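PDB 5M2A: beta subunit of photoactivated adenylyl cyclase from Beggiatoa sp. PS, which probably makes cyclic AMP from ATP under blue-light control, coupling a flavin-binding BLUF sensor domain to an adenylyl cyclase catalytic domain. Local coordinates for residues Gln214-Ile219 with Ala305-Ile310; Gln231-Val236 with Gln333-Thr338; Gly298-Cys303 with Glu325-Asn330. All coordinates share one frame; numbering follows the deposited sequence.

Interaction 1 of 3, residues Gln214-Ile219 with Ala305-Ile310; sequences QGDAAI and AQWTFI
D216 and W307 meet edge to edge, the carboxylate and the indole turned 29° from each other, with OD1 at the indole's N-H edge. NE1 of W307 gives its hydrogen to OD1 of D216 at 2.8 Å in a somewhat bent bond, nearly in the indole plane, and uses the oxygen's anti lone pair. The same oxygen takes a second bond, from the backbone N of A305 at 3.0 Å, and this donor comes from above the carboxylate plane, 37° out of it. The other oxygen, OD2, accepts from the backbone N of Q304, so three N-H groups hold the acid's rotation. One carboxylate gripping successive backbone amides and an indole is a worked example of how a side chain from a helix can fix the course of an irregular loop.

I219, one turn further along the helix, addresses the face of the indole instead of its edge. In one of two conformers its CG2 methyl, anti to the backbone N, lies 3.6 Å from the centroid of the six-membered ring and 12° off the normal, a CH-pi contact. A leucine in place of W307 would probably leave OD1 of D216 with A305 as its one partner across the contact and deprive the I219 methyl of its aromatic face.

D216 and I219 belong to the first turns of helix 215-235, where I219 also packs on L293 and F295 of strand 293-296. W307, just ahead of strand 309-315, reaches R220 and L223 of the same helix and V329 of strand 324-329.

Interaction 2 of 3, residues Gln231-Val236 with Gln333-Thr338; sequences QLRHHV and QKYYDT
R233 and Y335 reach for each other from opposite directions and meet through a single hydrogen bond, an instructive case of two chain segments linked by long side chains while their backbones stay well apart. Even the nearest CA atoms, those of R233 and Y336, are 13.4 Å from each other. NH2 of R233 donates to OH of Y335 at 3.2 Å; the N-H...O angle of 170° makes this long bond almost straight. The phenol oxygen lies only 6° out of the guanidinium plane, and the ring is nearly coplanar with that group, so the two flat groups join at their edges and neither stacks on the other. A bend at chi3 turns the end of the arginine chain.

The arginine side is the firmly packed one. R233 is buried, its NH1 bonds to the carbonyl O of L245, and Y246 adds a cation-pi contact, so the guanidinium is held by partners beyond the phenol. Y335, by contrast, is an exposed residue. Its CG occupies the position between the backbone N and the carbonyl carbon (chi1 73°), and one ring face rests against CD2 of Y336, while K230 makes a cation-pi contact with the ring.

K334, next to the tyrosine, fastens its own loop differently: NZ donates to OG1 of T338 at 2.7 Å and also bonds the carbonyl oxygens of T286 and L289. The contact thus ties the C-terminal end of helix 215-235 to the connection between strand 324-329 and helix 338-349. Y336 meets Y246 edge to face, and L232, the residue before R233, packs against R182 and I186 of helix 173-193.

Interaction 3 of 3, residues Gly298-Cys303 with Glu325-Asn330; sequences GVKKCC and EVYTVN
K300 lays the aliphatic part of its side chain over one face of the Y327 ring, and this CH-pi contact carries most of the pairing. CD of the lysine is 3.9 Å from the ring centroid and 14° off the normal, displaced toward the rim, where it comes to 3.8 Å from CD2 of Y327. The next methylene is more distant, with CE at 4.2 Å from CE2 of the tyrosine. Extended torsions from chi1 (179°, CG anti to the backbone N) through chi3 carry the chain across the ring obliquely; only at chi4 (-68°) does it bend.

The fold explains the encounter. Strand 324-329 is an antiparallel neighbour of both 293-296 and 309-315 in the mixed sheet of the cyclase catalytic domain, and short helix 297-301 follows directly after 293-296. A residue of this helix can therefore lean over the sheet, and K300 touches F309 of strand 309-315 as well as Y327.

The charge probably contributes little. NZ of K300 is 5.8 Å from the centroid of the Y327 ring, too long for more than a weak cation-pi attraction, and no hydrogen bond joins the two segments.

Backbone hydrogen bonding holds the tyrosine's strand in place: Y327 pairs with F295, while T328 pairs with I310. At the surface of the domain, the Y327 side chain also packs on F295 and N311.

Overall arrangement
All three contacts lie in the cyclase part of the chain, and they illustrate how one catalytic domain is closed by pieces distant in sequence. Interactions 1 and 3 are neighbours, their centres 7 Å apart, and share the sheet edge where strands 309-315 and 324-329 pair; along the chain their segments alternate. Interaction 2 lies about 22 Å from interaction 1 between centres, yet both use helix 215-235, one near its start and the other at its end. Interaction 3 is nested within the loop that interaction 2 closes. The helix is thus joined at both ends to the chain's C-terminal third, with the magnesium ion about 14 Å from the R233 side chain.

Interaction 1 of 3, residues Gln214-Ile219 with Ala305-Ile310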
loop_
_atom_site.group_PDB
_atom_site.type_symbol
_atom_site.label_atom_id
_atom_site.label_comp_id
_atom_site.label_asym_id
_atom_site.label_seq_id
_atom_site.Cartn_x
_atom_site.Cartn_y
_atom_site.Cartn_z
ATOM N N GLN A 214 -15.534 -18.382 3.017
ATOM C CA GLN A 214 -15.695 -17.798 1.687
ATOM C C GLN A 214 -15.078 -18.664 0.590
ATOM O O GLN A 214 -14.690 -18.155 -0.466
ATOM C CB GLN A 214 -15.102 -16.388 1.659
ATOM C CG GLN A 214 -15.976 -15.368 2.385
ATOM C CD GLN A 214 -15.320 -14.009 2.551
ATOM O OE1 GLN A 214 -14.101 -13.880 2.514
ATOM N NE2 GLN A 214 -16.140 -12.984 2.756
ATOM N N GLY A 215 -15.018 -19.981 0.802
ATOM C CA GLY A 215 -14.438 -20.854 -0.214
ATOM C C GLY A 215 -15.177 -20.779 -1.536
ATOM O O GLY A 215 -14.568 -20.639 -2.602
ATOM N N ASP A 216 -16.506 -20.859 -1.489
ATOM C CA ASP A 216 -17.260 -20.783 -2.733
ATOM C C ASP A 216 -17.143 -19.397 -3.352
ATOM O O ASP A 216 -17.021 -19.269 -4.572
ATOM C CB ASP A 216 -18.721 -21.167 -2.492
ATOM C CG ASP A 216 -18.868 -22.589 -1.967
ATOM O OD1 ASP A 216 -18.464 -23.531 -2.681
ATOM O OD2 ASP A 216 -19.381 -22.768 -0.842
ATOM N N ALA A 217 -17.156 -18.342 -2.528
ATOM C CA ALA A 217 -16.963 -16.996 -3.070
ATOM C C ALA A 217 -15.609 -16.858 -3.758
ATOM O O ALA A 217 -15.489 -16.157 -4.775
ATOM C CB ALA A 217 -17.094 -15.947 -1.963
ATOM N N ALA A 218 -14.577 -17.500 -3.208
ATOM C CA ALA A 218 -13.246 -17.465 -3.815
ATOM C C ALA A 218 -13.229 -18.144 -5.185
ATOM O O ALA A 218 -12.585 -17.654 -6.127
ATOM C CB ALA A 218 -12.245 -18.130 -2.872
ATOM N N ILE A 219 -13.905 -19.284 -5.312
ATOM C CA ILE A 219 -13.982 -19.966 -6.603
ATOM C C ILE A 219 -14.788 -19.128 -7.590
ATOM O O ILE A 219 -14.391 -18.939 -8.744
ATOM C CB ILE A 219 -14.595 -21.366 -6.427
ATOM C CG1 ILE A 219 -13.758 -22.195 -5.451
ATOM C CG2 ILE A 219 -14.759 -22.065 -7.781
ATOM C CD1 ILE A 219 -12.383 -22.496 -5.953
ATOM N N ALA A 305 -20.612 -25.602 -2.128
ATOM C CA ALA A 305 -21.400 -25.750 -3.340
ATOM C C ALA A 305 -21.029 -27.043 -4.060
ATOM O O ALA A 305 -19.988 -27.656 -3.800
ATOM C CB ALA A 305 -21.201 -24.549 -4.268
ATOM N N GLN A 306 -21.898 -27.449 -4.983
ATOM C CA GLN A 306 -21.729 -28.708 -5.711
ATOM C C GLN A 306 -20.809 -28.519 -6.919
ATOM O O GLN A 306 -21.180 -28.743 -8.070
ATOM C CB GLN A 306 -23.087 -29.260 -6.134
ATOM C CG GLN A 306 -24.018 -29.589 -4.980
ATOM C CD GLN A 306 -23.554 -30.787 -4.172
ATOM O OE1 GLN A 306 -23.166 -31.817 -4.728
ATOM N NE2 GLN A 306 -23.591 -30.657 -2.850
ATOM N N TRP A 307 -19.581 -28.095 -6.639
ATOM C CA TRP A 307 -18.587 -28.030 -7.697
ATOM C C TRP A 307 -18.235 -29.437 -8.166
ATOM O O TRP A 307 -18.293 -30.400 -7.398
ATOM C CB TRP A 307 -17.317 -27.329 -7.215
ATOM C CG TRP A 307 -17.557 -25.960 -6.676
ATOM C CD1 TRP A 307 -17.561 -25.584 -5.367
ATOM C CD2 TRP A 307 -17.833 -24.781 -7.437
ATOM N NE1 TRP A 307 -17.812 -24.238 -5.265
ATOM C CE2 TRP A 307 -17.987 -23.721 -6.522
ATOM C CE3 TRP A 307 -17.956 -24.517 -8.804
ATOM C CZ2 TRP A 307 -18.271 -22.418 -6.927
ATOM C CZ3 TRP A 307 -18.238 -23.225 -9.210
ATOM C CH2 TRP A 307 -18.386 -22.187 -8.277
ATOM N N THR A 308 -17.865 -29.551 -9.439
ATOM C CA THR A 308 -17.259 -30.779 -9.953
ATOM C C THR A 308 -15.752 -30.635 -9.776
ATOM O O THR A 308 -15.051 -30.082 -10.624
ATOM C CB THR A 308 -17.638 -31.011 -11.410
ATOM O OG1 THR A 308 -19.060 -31.146 -11.514
ATOM C CG2 THR A 308 -16.970 -32.275 -11.937
ATOM N N PHE A 309 -15.250 -31.128 -8.649
ATOM C CA PHE A 309 -13.831 -31.011 -8.357
ATOM C C PHE A 309 -13.053 -32.041 -9.164
ATOM O O PHE A 309 -13.486 -33.186 -9.336
ATOM C CB PHE A 309 -13.564 -31.195 -6.864
ATOM C CG PHE A 309 -14.060 -30.056 -6.006
ATOM C CD1 PHE A 309 -13.421 -28.834 -6.014
ATOM C CD2 PHE A 309 -15.154 -30.237 -5.158
ATOM C CE1 PHE A 309 -13.877 -27.787 -5.205
ATOM C CE2 PHE A 309 -15.609 -29.205 -4.349
ATOM C CZ PHE A 309 -14.969 -27.976 -4.377
ATOM N N ILE A 310 -11.901 -31.619 -9.667
ATOM C CA ILE A 310 -11.046 -32.442 -10.510
ATOM C C ILE A 310 -9.673 -32.496 -9.861
ATOM O O ILE A 310 -9.079 -31.451 -9.568
ATOM C CB ILE A 310 -10.964 -31.882 -11.942
ATOM C CG1 ILE A 310 -12.322 -32.024 -12.637
ATOM C CG2 ILE A 310 -9.866 -32.595 -12.724
ATOM C CD1 ILE A 310 -12.384 -31.416 -14.018
#

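Interaction 2 of 3, residues Gln231-Val236 with Gln333-Thr338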
loop_
_atom_site.group_PDB
_atom_site.type_symbol
_atom_site.label_atom_id
_atom_site.label_comp_id
_atom_site.label_asym_id
_atom_site.label_seq_id
_atom_site.Cartn_x
_atom_site.Cartn_y
_atom_site.Cartn_z
ATOM N N GLN A 231 -15.114 -12.290 -22.028
ATOM C CA GLN A 231 -16.019 -11.312 -22.638
ATOM C C GLN A 231 -15.246 -10.143 -23.237
ATOM O O GLN A 231 -15.524 -9.710 -24.361
ATOM C CB GLN A 231 -17.029 -10.799 -21.610
ATOM C CG GLN A 231 -18.076 -11.814 -21.206
ATOM C CD GLN A 231 -19.107 -11.231 -20.256
ATOM O OE1 GLN A 231 -19.610 -10.126 -20.465
ATOM N NE2 GLN A 231 -19.418 -11.973 -19.198
ATOM N N LEU A 232 -14.277 -9.608 -22.488
ATOM C CA LEU A 232 -13.540 -8.430 -22.931
ATOM C C LEU A 232 -12.751 -8.714 -24.203
ATOM O O LEU A 232 -12.720 -7.886 -25.125
ATOM C CB LEU A 232 -12.613 -7.962 -21.796
ATOM C CG LEU A 232 -11.777 -6.714 -22.076
ATOM C CD1 LEU A 232 -12.674 -5.503 -22.293
ATOM C CD2 LEU A 232 -10.813 -6.491 -20.924
ATOM N N ARG A 233 -12.163 -9.911 -24.310
ATOM C CA ARG A 233 -11.358 -10.219 -25.500
ATOM C C ARG A 233 -12.157 -10.159 -26.798
ATOM O O ARG A 233 -11.621 -9.755 -27.839
ATOM C CB ARG A 233 -10.710 -11.592 -25.368
ATOM C CG ARG A 233 -9.631 -11.648 -24.300
ATOM C CD ARG A 233 -8.739 -12.870 -24.510
ATOM N NE ARG A 233 -9.486 -14.121 -24.413
ATOM C CZ ARG A 233 -9.783 -14.723 -23.258
ATOM N NH1 ARG A 233 -9.417 -14.184 -22.104
ATOM N NH2 ARG A 233 -10.452 -15.874 -23.252
ATOM N N HIS A 234 -13.420 -10.571 -26.791
ATOM C CA HIS A 234 -14.174 -10.466 -28.034
ATOM C C HIS A 234 -15.009 -9.191 -28.112
ATOM O O HIS A 234 -15.718 -8.995 -29.102
ATOM C CB HIS A 234 -15.048 -11.710 -28.263
ATOM C CG HIS A 234 -16.146 -11.892 -27.263
ATOM N ND1 HIS A 234 -17.287 -11.121 -27.258
ATOM C CD2 HIS A 234 -16.294 -12.788 -26.260
ATOM C CE1 HIS A 234 -18.080 -11.517 -26.278
ATOM N NE2 HIS A 234 -17.503 -12.532 -25.660
ATOM N N HIS A 235 -14.926 -8.323 -27.101
ATOM C CA HIS A 235 -15.598 -7.033 -27.157
ATOM C C HIS A 235 -14.782 -6.002 -27.931
ATOM O O HIS A 235 -15.360 -5.120 -28.573
ATOM C CB HIS A 235 -15.859 -6.543 -25.730
ATOM C CG HIS A 235 -16.826 -5.405 -25.638
ATOM N ND1 HIS A 235 -16.426 -4.096 -25.476
ATOM C CD2 HIS A 235 -18.181 -5.384 -25.659
ATOM C CE1 HIS A 235 -17.491 -3.316 -25.417
ATOM N NE2 HIS A 235 -18.568 -4.074 -25.526
ATOM N N VAL A 236 -13.461 -6.089 -27.863
ATOM C CA VAL A 236 -12.575 -5.092 -28.434
ATOM C C VAL A 236 -12.050 -5.575 -29.782
ATOM O O VAL A 236 -12.148 -6.749 -30.129
ATOM C CB VAL A 236 -11.400 -4.768 -27.483
ATOM C CG1 VAL A 236 -11.924 -4.280 -26.134
ATOM C CG2 VAL A 236 -10.533 -6.007 -27.282
ATOM N N GLN A 333 -12.026 -25.108 -16.899
ATOM C CA GLN A 333 -11.337 -25.703 -18.035
ATOM C C GLN A 333 -11.102 -24.668 -19.124
ATOM O O GLN A 333 -11.968 -23.832 -19.398
ATOM C CB GLN A 333 -12.160 -26.865 -18.598
ATOM C CG GLN A 333 -11.459 -27.661 -19.680
ATOM C CD GLN A 333 -12.393 -28.638 -20.380
ATOM O OE1 GLN A 333 -13.319 -28.231 -21.089
ATOM N NE2 GLN A 333 -12.155 -29.933 -20.181
ATOM N N LYS A 334 -9.922 -24.734 -19.745
ATOM C CA LYS A 334 -9.556 -23.819 -20.825
ATOM C C LYS A 334 -10.117 -24.313 -22.152
ATOM O O LYS A 334 -9.946 -25.484 -22.504
ATOM C CB LYS A 334 -8.034 -23.694 -20.937
ATOM C CG LYS A 334 -7.346 -22.963 -19.768
ATOM C CD LYS A 334 -5.831 -23.126 -19.873
ATOM C CE LYS A 334 -5.076 -22.409 -18.753
ATOM N NZ LYS A 334 -3.654 -22.881 -18.692
ATOM N N TYR A 335 -10.796 -23.427 -22.885
ATOM C CA TYR A 335 -11.266 -23.788 -24.220
ATOM C C TYR A 335 -10.160 -23.695 -25.262
ATOM O O TYR A 335 -10.413 -23.954 -26.444
ATOM C CB TYR A 335 -12.454 -22.906 -24.632
ATOM C CG TYR A 335 -12.101 -21.471 -24.976
ATOM C CD1 TYR A 335 -11.894 -20.525 -23.977
ATOM C CD2 TYR A 335 -11.995 -21.058 -26.299
ATOM C CE1 TYR A 335 -11.577 -19.211 -24.288
ATOM C CE2 TYR A 335 -11.680 -19.747 -26.620
ATOM C CZ TYR A 335 -11.471 -18.828 -25.610
ATOM O OH TYR A 335 -11.160 -17.521 -25.922
ATOM N N TYR A 336 -8.947 -23.351 -24.838
ATOM C CA TYR A 336 -7.793 -23.150 -25.695
ATOM C C TYR A 336 -6.637 -23.998 -25.177
ATOM O O TYR A 336 -6.657 -24.503 -24.050
ATOM C CB TYR A 336 -7.392 -21.669 -25.719
ATOM C CG TYR A 336 -7.166 -21.100 -24.326
ATOM C CD1 TYR A 336 -5.928 -21.198 -23.708
ATOM C CD2 TYR A 336 -8.198 -20.489 -23.626
ATOM C CE1 TYR A 336 -5.719 -20.697 -22.440
ATOM C CE2 TYR A 336 -7.995 -19.981 -22.345
ATOM C CZ TYR A 336 -6.751 -20.091 -21.767
ATOM O OH TYR A 336 -6.530 -19.593 -20.507
ATOM N N ASP A 337 -5.613 -24.140 -26.011
ATOM C CA ASP A 337 -4.344 -24.724 -25.603
ATOM C C ASP A 337 -3.394 -23.596 -25.214
ATOM O O ASP A 337 -3.176 -22.670 -26.005
ATOM C CB ASP A 337 -3.738 -25.570 -26.721
ATOM C CG ASP A 337 -2.398 -26.155 -26.338
ATOM O OD1 ASP A 337 -2.383 -27.227 -25.697
ATOM O OD2 ASP A 337 -1.361 -25.543 -26.668
ATOM N N THR A 338 -2.821 -23.685 -24.009
ATOM C CA THR A 338 -2.062 -22.558 -23.469
ATOM C C THR A 338 -0.834 -22.240 -24.315
ATOM O O THR A 338 -0.555 -21.069 -24.598
ATOM C CB THR A 338 -1.661 -22.828 -22.020
ATOM O OG1 THR A 338 -2.839 -23.070 -21.244
ATOM C CG2 THR A 338 -0.951 -21.616 -21.424
#

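Interaction 3 of 3, residues Gly298-Cys303 with Glu325-Asn330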
loop_
_atom_site.group_PDB
_atom_site.type_symbol
_atom_site.label_atom_id
_atom_site.label_comp_id
_atom_site.label_asym_id
_atom_site.label_seq_id
_atom_site.Cartn_x
_atom_site.Cartn_y
_atom_site.Cartn_z
ATOM N N GLY A 298 -7.196 -27.894 0.841
ATOM C CA GLY A 298 -7.806 -27.100 1.896
ATOM C C GLY A 298 -8.841 -26.124 1.370
ATOM O O GLY A 298 -9.852 -25.858 2.023
ATOM N N VAL A 299 -8.594 -25.559 0.188
ATOM C CA VAL A 299 -9.597 -24.704 -0.439
ATOM C C VAL A 299 -10.838 -25.516 -0.752
ATOM O O VAL A 299 -11.967 -25.078 -0.512
ATOM C CB VAL A 299 -9.024 -24.043 -1.705
ATOM C CG1 VAL A 299 -10.150 -23.356 -2.489
ATOM C CG2 VAL A 299 -7.937 -23.042 -1.325
ATOM N N LYS A 300 -10.635 -26.729 -1.282
ATOM C CA LYS A 300 -11.753 -27.605 -1.609
ATOM C C LYS A 300 -12.626 -27.857 -0.388
ATOM O O LYS A 300 -13.857 -27.773 -0.466
ATOM C CB LYS A 300 -11.221 -28.925 -2.180
ATOM C CG LYS A 300 -12.285 -29.956 -2.551
ATOM C CD LYS A 300 -11.632 -31.194 -3.150
ATOM C CE LYS A 300 -12.657 -32.276 -3.480
ATOM N NZ LYS A 300 -13.285 -32.864 -2.266
ATOM N N LYS A 301 -12.004 -28.137 0.762
ATOM C CA LYS A 301 -12.774 -28.415 1.968
ATOM C C LYS A 301 -13.525 -27.193 2.493
ATOM O O LYS A 301 -14.462 -27.360 3.280
ATOM C CB LYS A 301 -11.852 -28.982 3.056
ATOM C CG LYS A 301 -11.188 -30.281 2.632
ATOM C CD LYS A 301 -10.415 -30.946 3.759
ATOM C CE LYS A 301 -8.923 -30.920 3.481
ATOM N NZ LYS A 301 -8.189 -31.903 4.324
ATOM N N CYS A 302 -13.147 -25.981 2.083
ATOM C CA CYS A 302 -13.875 -24.768 2.467
ATOM C C CYS A 302 -15.103 -24.495 1.607
ATOM O O CYS A 302 -15.795 -23.500 1.847
ATOM C CB CYS A 302 -12.982 -23.533 2.379
ATOM S SG CYS A 302 -11.682 -23.461 3.601
ATOM N N CYS A 303 -15.363 -25.303 0.591
ATOM C CA CYS A 303 -16.477 -25.063 -0.314
ATOM C C CYS A 303 -17.666 -25.922 0.077
ATOM O O CYS A 303 -17.510 -27.086 0.452
ATOM C CB CYS A 303 -16.081 -25.363 -1.756
ATOM S SG CYS A 303 -14.720 -24.360 -2.302
ATOM N N GLU A 325 -1.469 -31.961 -3.112
ATOM C CA GLU A 325 -2.528 -32.275 -4.061
ATOM C C GLU A 325 -3.075 -30.989 -4.661
ATOM O O GLU A 325 -3.382 -30.037 -3.939
ATOM C CB GLU A 325 -3.650 -33.047 -3.372
ATOM C CG GLU A 325 -3.339 -34.509 -3.157
ATOM C CD GLU A 325 -3.043 -35.226 -4.461
ATOM O OE1 GLU A 325 -3.952 -35.326 -5.312
ATOM O OE2 GLU A 325 -1.895 -35.681 -4.642
ATOM N N VAL A 326 -3.200 -30.957 -5.983
ATOM C CA VAL A 326 -3.745 -29.799 -6.686
ATOM C C VAL A 326 -5.122 -30.159 -7.214
ATOM O O VAL A 326 -5.322 -31.252 -7.756
ATOM C CB VAL A 326 -2.828 -29.343 -7.829
ATOM C CG1 VAL A 326 -3.458 -28.153 -8.554
ATOM C CG2 VAL A 326 -1.460 -28.994 -7.279
ATOM N N TYR A 327 -6.068 -29.242 -7.051
ATOM C CA TYR A 327 -7.424 -29.419 -7.532
ATOM C C TYR A 327 -7.820 -28.246 -8.413
ATOM O O TYR A 327 -7.197 -27.187 -8.400
ATOM C CB TYR A 327 -8.426 -29.524 -6.376
ATOM C CG TYR A 327 -8.302 -30.780 -5.569
ATOM C CD1 TYR A 327 -7.441 -30.850 -4.477
ATOM C CD2 TYR A 327 -9.041 -31.904 -5.900
ATOM C CE1 TYR A 327 -7.325 -32.018 -3.738
ATOM C CE2 TYR A 327 -8.931 -33.066 -5.170
ATOM C CZ TYR A 327 -8.077 -33.117 -4.093
ATOM O OH TYR A 327 -7.980 -34.286 -3.376
ATOM N N THR A 328 -8.902 -28.457 -9.147
ATOM C CA THR A 328 -9.562 -27.409 -9.897
ATOM C C THR A 328 -11.046 -27.739 -9.937
ATOM O O THR A 328 -11.503 -28.695 -9.300
ATOM C CB THR A 328 -8.952 -27.274 -11.297
ATOM O OG1 THR A 328 -9.516 -26.130 -11.948
ATOM C CG2 THR A 328 -9.239 -28.513 -12.131
ATOM N N VAL A 329 -11.808 -26.925 -10.660
ATOM C CA VAL A 329 -13.204 -27.229 -10.942
ATOM C C VAL A 329 -13.379 -27.345 -12.449
ATOM O O VAL A 329 -12.645 -26.729 -13.229
ATOM C CB VAL A 329 -14.176 -26.182 -10.342
ATOM C CG1 VAL A 329 -14.088 -26.191 -8.795
ATOM C CG2 VAL A 329 -13.892 -24.778 -10.879
ATOM N N ASN A 330 -14.343 -28.179 -12.856
ATOM C CA ASN A 330 -14.595 -28.391 -14.279
ATOM C C ASN A 330 -14.854 -27.070 -15.000
ATOM O O ASN A 330 -14.423 -26.881 -16.147
ATOM C CB ASN A 330 -15.779 -29.342 -14.448
ATOM C CG ASN A 330 -16.036 -29.709 -15.900
ATOM O OD1 ASN A 330 -17.092 -29.398 -16.454
ATOM N ND2 ASN A 330 -15.074 -30.375 -16.519
#